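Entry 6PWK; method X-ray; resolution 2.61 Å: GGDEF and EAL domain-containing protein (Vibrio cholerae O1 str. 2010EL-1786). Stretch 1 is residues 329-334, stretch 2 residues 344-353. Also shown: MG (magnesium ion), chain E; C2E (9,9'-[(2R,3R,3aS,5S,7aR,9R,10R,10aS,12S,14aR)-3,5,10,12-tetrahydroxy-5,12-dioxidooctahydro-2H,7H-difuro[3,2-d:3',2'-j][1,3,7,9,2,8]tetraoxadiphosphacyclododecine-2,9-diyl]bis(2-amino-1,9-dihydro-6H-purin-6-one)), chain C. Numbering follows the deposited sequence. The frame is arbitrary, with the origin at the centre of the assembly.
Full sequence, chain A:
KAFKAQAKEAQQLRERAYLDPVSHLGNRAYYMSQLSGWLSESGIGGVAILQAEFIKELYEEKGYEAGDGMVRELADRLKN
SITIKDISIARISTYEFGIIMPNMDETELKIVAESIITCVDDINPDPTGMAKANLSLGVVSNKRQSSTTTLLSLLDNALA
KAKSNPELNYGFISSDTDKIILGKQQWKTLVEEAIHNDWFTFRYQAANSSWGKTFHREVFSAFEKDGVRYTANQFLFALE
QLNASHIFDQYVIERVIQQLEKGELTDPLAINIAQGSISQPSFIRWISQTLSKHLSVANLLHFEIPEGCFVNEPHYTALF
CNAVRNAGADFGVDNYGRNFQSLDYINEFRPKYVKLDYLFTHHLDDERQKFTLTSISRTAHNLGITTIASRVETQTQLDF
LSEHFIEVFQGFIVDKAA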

# COMPACT_ATOMS: atom_id res chain seq x y z
N ALA A 329 9.64 11.07 24.78
CA ALA A 329 10.40 9.84 24.63
C ALA A 329 11.51 10.06 23.60
O ALA A 329 11.73 11.18 23.13
CB ALA A 329 9.47 8.69 24.25
N ASP A 330 12.21 8.98 23.25
CA ASP A 330 13.29 9.07 22.27
C ASP A 330 13.37 7.74 21.52
O ASP A 330 12.62 6.80 21.80
CB ASP A 330 14.61 9.43 22.95
CG ASP A 330 15.51 10.26 22.05
OD1 ASP A 330 15.33 10.21 20.82
OD2 ASP A 330 16.39 10.97 22.59
N PHE A 331 14.30 7.67 20.57
CA PHE A 331 14.40 6.52 19.69
C PHE A 331 15.85 6.28 19.30
O PHE A 331 16.70 7.16 19.41
CB PHE A 331 13.54 6.71 18.43
CG PHE A 331 13.97 7.86 17.57
CD1 PHE A 331 14.88 7.68 16.54
CD2 PHE A 331 13.46 9.13 17.79
CE1 PHE A 331 15.28 8.74 15.75
CE2 PHE A 331 13.86 10.20 17.01
CZ PHE A 331 14.76 10.00 15.98
N GLY A 332 16.11 5.06 18.82
CA GLY A 332 17.42 4.68 18.33
C GLY A 332 17.30 3.76 17.12
O GLY A 332 16.20 3.41 16.70
N VAL A 333 18.46 3.38 16.58
CA VAL A 333 18.54 2.53 15.40
C VAL A 333 19.03 1.16 15.82
O VAL A 333 19.92 1.03 16.67
CB VAL A 333 19.48 3.15 14.34
CG1 VAL A 333 19.42 2.34 13.05
CG2 VAL A 333 19.09 4.60 14.08
N ASP A 334 18.45 0.11 15.23
CA ASP A 334 18.67 -1.25 15.68
C ASP A 334 19.69 -2.01 14.83
O ASP A 334 20.62 -2.61 15.38
CB ASP A 334 17.34 -2.02 15.71
CG ASP A 334 17.35 -3.18 16.69
OD1 ASP A 334 18.41 -3.43 17.31
OD2 ASP A 334 16.31 -3.85 16.83
N ASP A 344 23.05 8.06 5.45
CA ASP A 344 23.03 9.49 5.71
C ASP A 344 21.76 9.94 6.41
O ASP A 344 21.63 11.12 6.73
CB ASP A 344 23.22 10.27 4.40
CG ASP A 344 22.09 10.03 3.42
OD1 ASP A 344 21.43 8.98 3.51
OD2 ASP A 344 21.88 10.90 2.54
N TYR A 345 20.82 9.02 6.65
CA TYR A 345 19.61 9.35 7.40
C TYR A 345 19.93 9.81 8.81
O TYR A 345 19.12 10.51 9.43
CB TYR A 345 18.69 8.14 7.44
CG TYR A 345 19.29 6.94 8.16
CD1 TYR A 345 19.13 6.77 9.53
CD2 TYR A 345 20.02 5.99 7.46
CE1 TYR A 345 19.68 5.68 10.18
CE2 TYR A 345 20.58 4.90 8.11
CZ TYR A 345 20.40 4.75 9.47
OH TYR A 345 20.95 3.67 10.12
N ILE A 346 21.09 9.42 9.34
CA ILE A 346 21.48 9.80 10.69
C ILE A 346 21.53 11.32 10.83
O ILE A 346 21.11 11.88 11.84
CB ILE A 346 22.84 9.18 11.04
CG1 ILE A 346 22.80 7.67 10.85
CG2 ILE A 346 23.24 9.52 12.46
CD1 ILE A 346 24.16 7.09 10.61
N ASN A 347 22.06 12.00 9.81
CA ASN A 347 22.19 13.45 9.87
C ASN A 347 20.83 14.12 9.95
O ASN A 347 20.67 15.14 10.64
CB ASN A 347 22.97 13.95 8.66
CG ASN A 347 23.47 15.37 8.83
OD1 ASN A 347 23.73 15.82 9.95
ND2 ASN A 347 23.60 16.09 7.72
N GLU A 348 19.83 13.57 9.27
CA GLU A 348 18.50 14.18 9.29
C GLU A 348 17.73 13.81 10.55
O GLU A 348 17.08 14.67 11.15
CB GLU A 348 17.71 13.76 8.04
CG GLU A 348 16.35 14.43 7.94
CD GLU A 348 15.41 13.72 6.98
OE1 GLU A 348 14.52 14.39 6.41
OE2 GLU A 348 15.56 12.49 6.81
N PHE A 349 17.79 12.55 10.97
CA PHE A 349 16.97 12.07 12.07
C PHE A 349 17.59 12.33 13.44
O PHE A 349 16.85 12.55 14.41
CB PHE A 349 16.69 10.58 11.91
CG PHE A 349 15.66 10.26 10.86
CD1 PHE A 349 16.01 10.16 9.53
CD2 PHE A 349 14.33 10.06 11.22
CE1 PHE A 349 15.06 9.87 8.56
CE2 PHE A 349 13.38 9.77 10.25
CZ PHE A 349 13.75 9.68 8.93
N ARG A 350 18.92 12.31 13.55
CA ARG A 350 19.61 12.51 14.82
C ARG A 350 19.10 11.56 15.90
O ARG A 350 18.50 12.01 16.88
CB ARG A 350 19.48 13.96 15.29
CG ARG A 350 20.14 15.00 14.41
CD ARG A 350 21.62 15.10 14.68
NE ARG A 350 22.14 16.42 14.33
CZ ARG A 350 22.50 16.78 13.11
NH1 ARG A 350 22.38 15.93 12.10
NH2 ARG A 350 22.96 18.00 12.88
N PRO A 351 19.32 10.26 15.77
CA PRO A 351 18.85 9.33 16.80
C PRO A 351 19.62 9.51 18.10
O PRO A 351 20.75 10.00 18.12
CB PRO A 351 19.10 7.95 16.19
CG PRO A 351 20.23 8.17 15.24
CD PRO A 351 20.04 9.55 14.69
N LYS A 352 18.98 9.11 19.20
CA LYS A 352 19.64 9.19 20.50
C LYS A 352 20.82 8.23 20.57
O LYS A 352 21.84 8.55 21.19
CB LYS A 352 18.64 8.89 21.61
CG LYS A 352 19.20 9.04 23.02
CD LYS A 352 18.14 8.77 24.08
CE LYS A 352 18.63 9.17 25.46
NZ LYS A 352 17.56 9.03 26.49
N TYR A 353 20.70 7.06 19.95
CA TYR A 353 21.77 6.08 19.94
C TYR A 353 21.73 5.30 18.64
O TYR A 353 20.77 5.38 17.87
CB TYR A 353 21.66 5.13 21.14
CG TYR A 353 20.41 4.27 21.13
CD1 TYR A 353 20.41 3.02 20.51
CD2 TYR A 353 19.25 4.70 21.74
CE1 TYR A 353 19.27 2.23 20.50
CE2 TYR A 353 18.10 3.92 21.73
CZ TYR A 353 18.12 2.69 21.11
OH TYR A 353 16.99 1.90 21.11
MG MG E . 16.92 -4.46 18.93
P1 C2E C . 17.27 -7.95 18.16
O2P C2E C . 16.93 -6.48 18.20
O1P C2E C . 18.61 -8.02 17.48
O5' C2E C . 17.53 -8.56 19.66
C5' C2E C . 18.72 -9.24 19.89
C4' C2E C . 18.40 -10.75 19.72
O4' C2E C . 19.49 -11.45 19.82
C3' C2E C . 17.53 -11.27 20.88
O3' C2E C . 17.06 -12.47 20.50
C2' C2E C . 18.60 -11.49 21.96
O2' C2E C . 18.07 -12.38 23.03
C1' C2E C . 19.46 -12.18 21.26
N9 C2E C . 20.85 -12.25 21.65
C8 C2E C . 20.88 -11.23 22.54
N7 C2E C . 22.15 -11.15 23.00
C5 C2E C . 22.88 -12.09 22.40
C6 C2E C . 24.36 -12.51 22.48
O6 C2E C . 25.13 -11.97 23.20
N1 C2E C . 24.83 -13.60 21.67
C2 C2E C . 23.95 -14.30 20.77
N2 C2E C . 24.38 -15.41 19.92
N3 C2E C . 22.56 -13.87 20.72
C4 C2E C . 22.06 -12.75 21.56
P11 C2E C . 15.41 -12.59 20.68
O21 C2E C . 14.85 -12.59 22.08
O11 C2E C . 15.03 -13.93 20.10
O5A C2E C . 14.88 -11.40 19.67
C5A C2E C . 15.02 -11.74 18.32
C4A C2E C . 14.43 -10.69 17.47
O4A C2E C . 13.14 -10.68 17.62
C3A C2E C . 15.00 -9.17 17.93
O3A C2E C . 16.27 -8.84 17.19
C2A C2E C . 14.11 -8.38 17.63
O2A C2E C . 14.31 -7.89 16.22
C1A C2E C . 12.73 -9.23 17.77
N91 C2E C . 12.16 -9.00 18.93
C81 C2E C . 12.43 -9.52 20.13
N71 C2E C . 11.56 -8.96 20.99
C51 C2E C . 10.79 -8.11 20.32
C61 C2E C . 9.64 -7.21 20.75
O61 C2E C . 9.33 -7.20 21.89
N11 C2E C . 8.96 -6.38 19.80
C21 C2E C . 9.35 -6.40 18.42
N21 C2E C . 8.65 -5.56 17.46
N31 C2E C . 10.45 -7.27 18.02
C41 C2E C . 11.16 -8.13 19.01

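The strand that includes F331 and G332 lies beside the segment that leaves a short helix that ends at F349 and runs on to Y353, meeting the strand near G332. Two backbone hydrogen bonds join them. K352 N donates to F331 O at 3.0 Å, and V333 N donates to Y353 O at 3.3 Å, the second bond weak. Between these bonds G332 comes alongside Y353, their CA atoms 4.8 Å apart.

A close fit follows from this pairing. The Y353 side chain, at chi1 p, lays its ring over G332, whose CA sits 3.6 Å from the centroid of the Y353 ring and almost on its normal, a CH-pi contact. Glycine suits the place because it leaves a hollow for the ring: a CB at this position would fall 2.1 Å from Y353 CZ, a clash.

F331 and V333 supply the bumps. The CA-to-CB bond of F331 points away, yet the long ring brings its end back to the turn after the helix. F331 CZ lies 3.7 Å from F349 O, which meets the ring at its edge, where the aromatic hydrogens carry partial positive charge. F331 CE1 also packs 3.9 Å from P351 CB. R350, with positive phi, ends the helical course and leads into P351, whose compact ring touches both apolar neighbours: V333 CG2 is 3.9 Å from P351 CG. The same methyl, V333 CG2, reaches the edge of the Y345 ring, 4.1 Å from Y345 CE1, so the branched valine fits between proline and tyrosine.

At the more open margin, D330 OD2 approaches K352 CD at 3.2 Å. The extended lysine carries its amine onward; D330 OD2 and K352 NZ are 4.5 Å apart, too far for a salt bridge, though their opposite charges remain favourable neighbours.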